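Local coordinates for protein group II chitinase (Ostrinia furnacalis, PDB 6JAV) that probably hydrolyses internal glycosidic bonds of chitin through glycoside hydrolase family 18 domains, of which this chain is catalytic domain 1, bound to a piperidine-thienopyridine inhibitor, at residues Val98-Val108 with Asp144-Leu155. Residues are numbered along the deposited sequence; the frame is centred on the assembly and turned at random.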
ATOM      1  N   VAL A  98      10.956  17.266  -9.424  1.00 11.56           N
ATOM      2  CA  VAL A  98      11.362  16.393 -10.530  1.00 11.40           C
ATOM      3  C   VAL A  98      11.537  17.163 -11.826  1.00 12.88           C
ATOM      4  O   VAL A  98      12.193  16.661 -12.745  1.00 14.24           O
ATOM      5  CB  VAL A  98      10.445  15.167 -10.737  1.00 10.79           C
ATOM      6  CG1 VAL A  98      10.353  14.338  -9.439  1.00 11.67           C
ATOM      7  CG2 VAL A  98       9.062  15.581 -11.229  1.00 11.16           C
ATOM      8  N   ASN A  99      10.947  18.344 -11.947  1.00 12.48           N
ATOM      9  CA  ASN A  99      11.077  19.150 -13.163  1.00 10.99           C
ATOM     10  C   ASN A  99      12.310  20.059 -13.148  1.00 14.13           C
ATOM     11  O   ASN A  99      12.488  20.850 -14.082  1.00 17.71           O
ATOM     12  CB  ASN A  99       9.802  19.958 -13.395  1.00 13.62           C
ATOM     13  CG  ASN A  99       8.709  19.131 -14.006  1.00 17.50           C
ATOM     14  OD1 ASN A  99       8.712  18.888 -15.228  1.00 18.99           O
ATOM     15  ND2 ASN A  99       7.769  18.670 -13.176  1.00 12.07           N
ATOM     16  N   ASP A 100      13.163  19.959 -12.131  1.00 11.34           N
ATOM     17  CA  ASP A 100      14.316  20.847 -11.931  1.00 12.82           C
ATOM     18  C   ASP A 100      15.575  19.992 -11.796  1.00 13.87           C
ATOM     19  O   ASP A 100      15.827  19.407 -10.725  1.00 13.15           O
ATOM     20  CB  ASP A 100      14.042  21.672 -10.670  1.00 16.91           C
ATOM     21  CG  ASP A 100      15.135  22.671 -10.324  1.00 23.34           C
ATOM     22  OD1 ASP A 100      16.268  22.560 -10.827  1.00 18.96           O
ATOM     23  OD2 ASP A 100      14.852  23.558  -9.477  1.00 25.20           O
ATOM     24  N   PRO A 101      16.380  19.852 -12.865  1.00 12.78           N
ATOM     25  CA  PRO A 101      17.565  18.979 -12.762  1.00 11.55           C
ATOM     26  C   PRO A 101      18.512  19.333 -11.621  1.00 12.18           C
ATOM     27  O   PRO A 101      19.075  18.432 -10.984  1.00 12.63           O
ATOM     28  CB  PRO A 101      18.230  19.115 -14.147  1.00 15.37           C
ATOM     29  CG  PRO A 101      17.094  19.484 -15.069  1.00 17.95           C
ATOM     30  CD  PRO A 101      16.180  20.373 -14.235  1.00 16.36           C
ATOM     31  N   ALA A 102      18.739  20.628 -11.360  1.00 11.14           N
ATOM     32  CA  ALA A 102      19.628  21.009 -10.268  1.00 12.21           C
ATOM     33  C   ALA A 102      19.051  20.591  -8.918  1.00 12.33           C
ATOM     34  O   ALA A 102      19.797  20.162  -8.025  1.00 13.49           O
ATOM     35  CB  ALA A 102      19.895  22.518 -10.292  1.00 15.03           C
ATOM     36  N   ALA A 103      17.735  20.721  -8.757  1.00 12.83           N
ATOM     37  CA  ALA A 103      17.099  20.293  -7.511  1.00 11.31           C
ATOM     38  C   ALA A 103      17.178  18.788  -7.345  1.00 12.85           C
ATOM     39  O   ALA A 103      17.434  18.291  -6.238  1.00 13.11           O
ATOM     40  CB  ALA A 103      15.644  20.746  -7.474  1.00 12.29           C
ATOM     41  N   ARG A 104      16.986  18.039  -8.437  1.00 10.44           N
ATOM     42  CA  ARG A 104      17.127  16.585  -8.346  1.00 11.66           C
ATOM     43  C   ARG A 104      18.536  16.199  -7.934  1.00 12.51           C
ATOM     44  O   ARG A 104      18.729  15.300  -7.107  1.00 11.13           O
ATOM     45  CB  ARG A 104      16.774  15.911  -9.675  1.00 10.92           C
ATOM     46  CG  ARG A 104      15.317  16.030 -10.101  1.00 12.21           C
ATOM     47  CD  ARG A 104      14.947  15.022 -11.209  1.00 12.78           C
ATOM     48  NE  ARG A 104      15.963  14.983 -12.266  1.00 12.51           N
ATOM     49  CZ  ARG A 104      15.860  15.590 -13.441  1.00 12.79           C
ATOM     50  NH1 ARG A 104      14.787  16.295 -13.751  1.00 14.21           N
ATOM     51  NH2 ARG A 104      16.851  15.461 -14.321  1.00 13.47           N
ATOM     52  N   ALA A 105      19.551  16.883  -8.494  1.00 11.44           N
ATOM     53  CA  ALA A 105      20.928  16.497  -8.212  1.00 13.38           C
ATOM     54  C   ALA A 105      21.281  16.730  -6.752  1.00 12.58           C
ATOM     55  O   ALA A 105      21.967  15.907  -6.136  1.00 13.82           O
ATOM     56  CB  ALA A 105      21.872  17.275  -9.134  1.00 15.02           C
ATOM     57  N   LYS A 106      20.794  17.829  -6.171  1.00 12.46           N
ATOM     58  CA  LYS A 106      20.998  18.066  -4.748  1.00 13.39           C
ATOM     59  C   LYS A 106      20.247  17.035  -3.907  1.00 12.90           C
ATOM     60  O   LYS A 106      20.794  16.465  -2.949  1.00 13.55           O
ATOM     61  CB  LYS A 106      20.522  19.476  -4.421  1.00 13.66           C
ATOM     62  CG  LYS A 106      20.758  19.862  -2.952  1.00 18.77           C
ATOM     63  CD  LYS A 106      20.374  21.323  -2.689  1.00 23.35           C
ATOM     64  CE  LYS A 106      18.965  21.428  -2.101  1.00 44.88           C
ATOM     65  NZ  LYS A 106      18.588  22.780  -1.557  1.00 39.60           N
ATOM     66  N   PHE A 107      18.987  16.778  -4.266  1.00 12.04           N
ATOM     67  CA  PHE A 107      18.164  15.836  -3.518  1.00 11.27           C
ATOM     68  C   PHE A 107      18.812  14.463  -3.449  1.00 12.49           C
ATOM     69  O   PHE A 107      18.820  13.816  -2.390  1.00 11.53           O
ATOM     70  CB  PHE A 107      16.786  15.743  -4.180  1.00 10.47           C
ATOM     71  CG  PHE A 107      15.954  14.610  -3.651  1.00 11.29           C
ATOM     72  CD1 PHE A 107      15.127  14.789  -2.550  1.00 11.42           C
ATOM     73  CD2 PHE A 107      16.000  13.354  -4.256  1.00 12.86           C
ATOM     74  CE1 PHE A 107      14.358  13.713  -2.055  1.00 12.51           C
ATOM     75  CE2 PHE A 107      15.252  12.284  -3.754  1.00 13.26           C
ATOM     76  CZ  PHE A 107      14.430  12.480  -2.660  1.00 14.98           C
ATOM     77  N   VAL A 108      19.353  13.983  -4.572  1.00 11.54           N
ATOM     78  CA  VAL A 108      19.821  12.602  -4.637  1.00 11.23           C
ATOM     79  C   VAL A 108      20.990  12.370  -3.685  1.00 12.21           C
ATOM     80  O   VAL A 108      21.031  11.367  -2.963  1.00 12.34           O
ATOM     81  CB  VAL A 108      20.157  12.236  -6.096  1.00 13.71           C
ATOM     82  CG1 VAL A 108      21.009  10.980  -6.156  1.00 19.98           C
ATOM     83  CG2 VAL A 108      18.865  12.089  -6.931  1.00 13.39           C
ATOM     84  N   ASP A 144       5.982  15.748 -15.593  1.00 11.28           N
ATOM     85  CA  ASP A 144       6.188  14.944 -14.380  1.00 11.69           C
ATOM     86  C   ASP A 144       6.625  13.528 -14.723  1.00 10.97           C
ATOM     87  O   ASP A 144       7.386  12.917 -13.962  1.00 10.90           O
ATOM     88  CB  ASP A 144       4.893  14.860 -13.563  1.00 11.07           C
ATOM     89  CG  ASP A 144       4.657  16.054 -12.682  1.00 11.82           C
ATOM     90  OD1 ASP A 144       5.445  17.012 -12.702  1.00 11.89           O
ATOM     91  OD2 ASP A 144       3.633  16.048 -11.964  1.00 11.12           O
ATOM     92  N   LYS A 145       6.154  12.981 -15.850  1.00 12.70           N
ATOM     93  CA  LYS A 145       6.536  11.619 -16.228  1.00 10.37           C
ATOM     94  C   LYS A 145       8.031  11.522 -16.490  1.00 13.21           C
ATOM     95  O   LYS A 145       8.730  10.683 -15.901  1.00 12.28           O
ATOM     96  CB  LYS A 145       5.728  11.164 -17.453  1.00 11.92           C
ATOM     97  CG  LYS A 145       6.089   9.752 -17.838  1.00 14.70           C
ATOM     98  CD  LYS A 145       5.431   9.284 -19.121  1.00 23.20           C
ATOM     99  CE  LYS A 145       3.976   9.161 -18.950  1.00 26.44           C
ATOM    100  NZ  LYS A 145       3.355   8.693 -20.235  1.00 42.66           N
ATOM    101  N   GLN A 146       8.555  12.380 -17.373  1.00 11.22           N
ATOM    102  CA  GLN A 146       9.978  12.332 -17.659  1.00 13.21           C
ATOM    103  C   GLN A 146      10.783  12.725 -16.428  1.00 10.75           C
ATOM    104  O   GLN A 146      11.838  12.156 -16.162  1.00 12.64           O
ATOM    105  CB  GLN A 146      10.300  13.252 -18.848  1.00 15.14           C
ATOM    106  CG  GLN A 146      11.740  13.189 -19.292  1.00 20.78           C
ATOM    107  CD  GLN A 146      12.141  11.799 -19.791  1.00 28.26           C
ATOM    108  OE1 GLN A 146      11.572  11.280 -20.755  1.00 31.23           O
ATOM    109  NE2 GLN A 146      13.121  11.195 -19.133  1.00 33.56           N
ATOM    110  N   GLY A 147      10.286  13.694 -15.658  1.00 11.57           N
ATOM    111  CA  GLY A 147      11.033  14.119 -14.491  1.00 10.76           C
ATOM    112  C   GLY A 147      11.157  13.013 -13.463  1.00  8.59           C
ATOM    113  O   GLY A 147      12.230  12.813 -12.886  1.00  9.87           O
ATOM    114  N   PHE A 148      10.054  12.296 -13.204  1.00  9.91           N
ATOM    115  CA  PHE A 148      10.118  11.166 -12.275  1.00  8.80           C
ATOM    116  C   PHE A 148      11.046  10.066 -12.793  1.00  9.77           C
ATOM    117  O   PHE A 148      11.815   9.468 -12.025  1.00 10.43           O
ATOM    118  CB  PHE A 148       8.705  10.634 -12.049  1.00  9.29           C
ATOM    119  CG  PHE A 148       8.606   9.557 -10.996  1.00 10.80           C
ATOM    120  CD1 PHE A 148       8.856   9.857  -9.656  1.00 11.77           C
ATOM    121  CD2 PHE A 148       8.268   8.258 -11.357  1.00 11.07           C
ATOM    122  CE1 PHE A 148       8.729   8.845  -8.677  1.00 11.05           C
ATOM    123  CE2 PHE A 148       8.147   7.249 -10.406  1.00 11.07           C
ATOM    124  CZ  PHE A 148       8.377   7.549  -9.058  1.00 12.73           C
ATOM    125  N   ALA A 149      10.985   9.776 -14.100  1.00 10.72           N
ATOM    126  CA  ALA A 149      11.879   8.769 -14.667  1.00 10.13           C
ATOM    127  C   ALA A 149      13.337   9.168 -14.498  1.00 10.03           C
ATOM    128  O   ALA A 149      14.184   8.322 -14.187  1.00 11.53           O
ATOM    129  CB  ALA A 149      11.541   8.573 -16.151  1.00 12.47           C
ATOM    130  N   ASP A 150      13.643  10.460 -14.664  1.00 10.98           N
ATOM    131  CA  ASP A 150      15.017  10.914 -14.477  1.00 10.87           C
ATOM    132  C   ASP A 150      15.414  10.882 -13.008  1.00 10.07           C
ATOM    133  O   ASP A 150      16.560  10.538 -12.684  1.00 11.52           O
ATOM    134  CB  ASP A 150      15.220  12.314 -15.061  1.00 11.90           C
ATOM    135  CG  ASP A 150      15.235  12.305 -16.593  1.00 20.83           C
ATOM    136  OD1 ASP A 150      15.517  11.242 -17.196  1.00 18.96           O
ATOM    137  OD2 ASP A 150      14.956  13.366 -17.190  1.00 21.21           O
ATOM    138  N   LEU A 151      14.479  11.224 -12.103  1.00 10.09           N
ATOM    139  CA  LEU A 151      14.758  11.073 -10.670  1.00 11.11           C
ATOM    140  C   LEU A 151      15.093   9.617 -10.329  1.00  9.68           C
ATOM    141  O   LEU A 151      16.063   9.331  -9.609  1.00  9.70           O
ATOM    142  CB  LEU A 151      13.571  11.560  -9.832  1.00 10.38           C
ATOM    143  CG  LEU A 151      13.832  11.466  -8.306  1.00 11.08           C
ATOM    144  CD1 LEU A 151      14.776  12.571  -7.863  1.00 14.64           C
ATOM    145  CD2 LEU A 151      12.530  11.535  -7.538  1.00 12.59           C
ATOM    146  N   VAL A 152      14.306   8.680 -10.859  1.00  9.90           N
ATOM    147  CA  VAL A 152      14.571   7.262 -10.627  1.00  9.97           C
ATOM    148  C   VAL A 152      15.940   6.864 -11.170  1.00 11.12           C
ATOM    149  O   VAL A 152      16.700   6.156 -10.493  1.00 11.43           O
ATOM    150  CB  VAL A 152      13.436   6.416 -11.216  1.00  9.26           C
ATOM    151  CG1 VAL A 152      13.800   4.938 -11.207  1.00 10.33           C
ATOM    152  CG2 VAL A 152      12.192   6.583 -10.350  1.00 11.32           C
ATOM    153  N   HIS A 153      16.291   7.340 -12.377  1.00 11.00           N
ATOM    154  CA  HIS A 153      17.610   7.027 -12.903  1.00 11.33           C
ATOM    155  C   HIS A 153      18.711   7.591 -12.006  1.00 10.54           C
ATOM    156  O   HIS A 153      19.687   6.896 -11.686  1.00 12.39           O
ATOM    157  CB  HIS A 153      17.782   7.568 -14.312  1.00 11.14           C
ATOM    158  CG  HIS A 153      19.218   7.509 -14.711  1.00 12.54           C
ATOM    159  ND1 HIS A 153      19.997   8.635 -14.862  1.00 14.88           N
ATOM    160  CD2 HIS A 153      20.058   6.449 -14.812  1.00 14.02           C
ATOM    161  CE1 HIS A 153      21.246   8.266 -15.108  1.00 18.91           C
ATOM    162  NE2 HIS A 153      21.303   6.945 -15.098  1.00 16.45           N
ATOM    163  N   GLU A 154      18.563   8.848 -11.584  1.00 11.65           N
ATOM    164  CA  GLU A 154      19.631   9.491 -10.821  1.00 10.99           C
ATOM    165  C   GLU A 154      19.783   8.861  -9.445  1.00 11.79           C
ATOM    166  O   GLU A 154      20.908   8.715  -8.938  1.00 13.24           O
ATOM    167  CB  GLU A 154      19.370  10.995 -10.753  1.00 10.64           C
ATOM    168  CG  GLU A 154      19.513  11.610 -12.163  1.00 12.43           C
ATOM    169  CD  GLU A 154      18.684  12.843 -12.434  1.00 18.50           C
ATOM    170  OE1 GLU A 154      18.241  13.507 -11.469  1.00 18.63           O
ATOM    171  OE2 GLU A 154      18.487  13.153 -13.637  1.00 15.95           O
ATOM    172  N   LEU A 155      18.665   8.451  -8.837  1.00 10.58           N
ATOM    173  CA  LEU A 155      18.759   7.703  -7.580  1.00 10.94           C
ATOM    174  C   LEU A 155      19.410   6.343  -7.797  1.00 10.84           C
ATOM    175  O   LEU A 155      20.268   5.927  -7.011  1.00 12.66           O
ATOM    176  CB  LEU A 155      17.363   7.517  -6.983  1.00  9.61           C
ATOM    177  CG  LEU A 155      16.764   8.756  -6.326  1.00  9.77           C
ATOM    178  CD1 LEU A 155      15.260   8.573  -6.098  1.00 10.50           C
ATOM    179  CD2 LEU A 155      17.475   9.064  -4.994  1.00 11.41           C
TER
HETATM  180  O   HOH W   1      19.890  16.116 -12.401  1.00 27.64           O
HETATM  181  O   HOH W   2      15.384  16.072 -16.809  1.00 31.97           O
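Arg104 reaches from helix 101-118 into a hole among Gly147, Asp150, Leu151 and Glu154 of helix 143-159. Arg104 CB already lies 3.3 Å from Glu154 OE1, CG passes near Leu151 CD1, and CD packs 4.0 Å from Leu151 CB. A bend at chi3 (-45°) then turns the guanidinium so that NE and NH2 grip Glu154 side-on, one to each oxygen. Arg104 NE to Glu154 OE1 is 2.8 Å and nearly straight (170°), while Arg104 NH2 meets the syn lone pair of Glu154 OE2 at 2.9 Å. Arg104 NH1 donates to Val98 O, at the end of helix 93-98, at 2.8 Å. Pro101 CA lies over the centre of one guanidinium face and Asp150 CB toward the rim of the opposite one, so the group is held between them as well as bonded, and a water links NH2 to Asp150 OD2. Val98 sits over Gly147, whose CA comes 3.3 Å from Val98 O. Farther along, Leu151 fits among Val98, Arg104, Phe107 and Val108. Asn99 ND2 donates to Asp144 OD1, which also bonds Ser95, while Asn99 OD1 bonds Ser143. Segments 101-108 and 144-155, their axes crossing at -34°, lie in the TIM barrel's outer layer: Leu155 rests on strand 122-126, Phe148 also touches helix 183-189, and Phe107 meets Leu97 of helix 93-98.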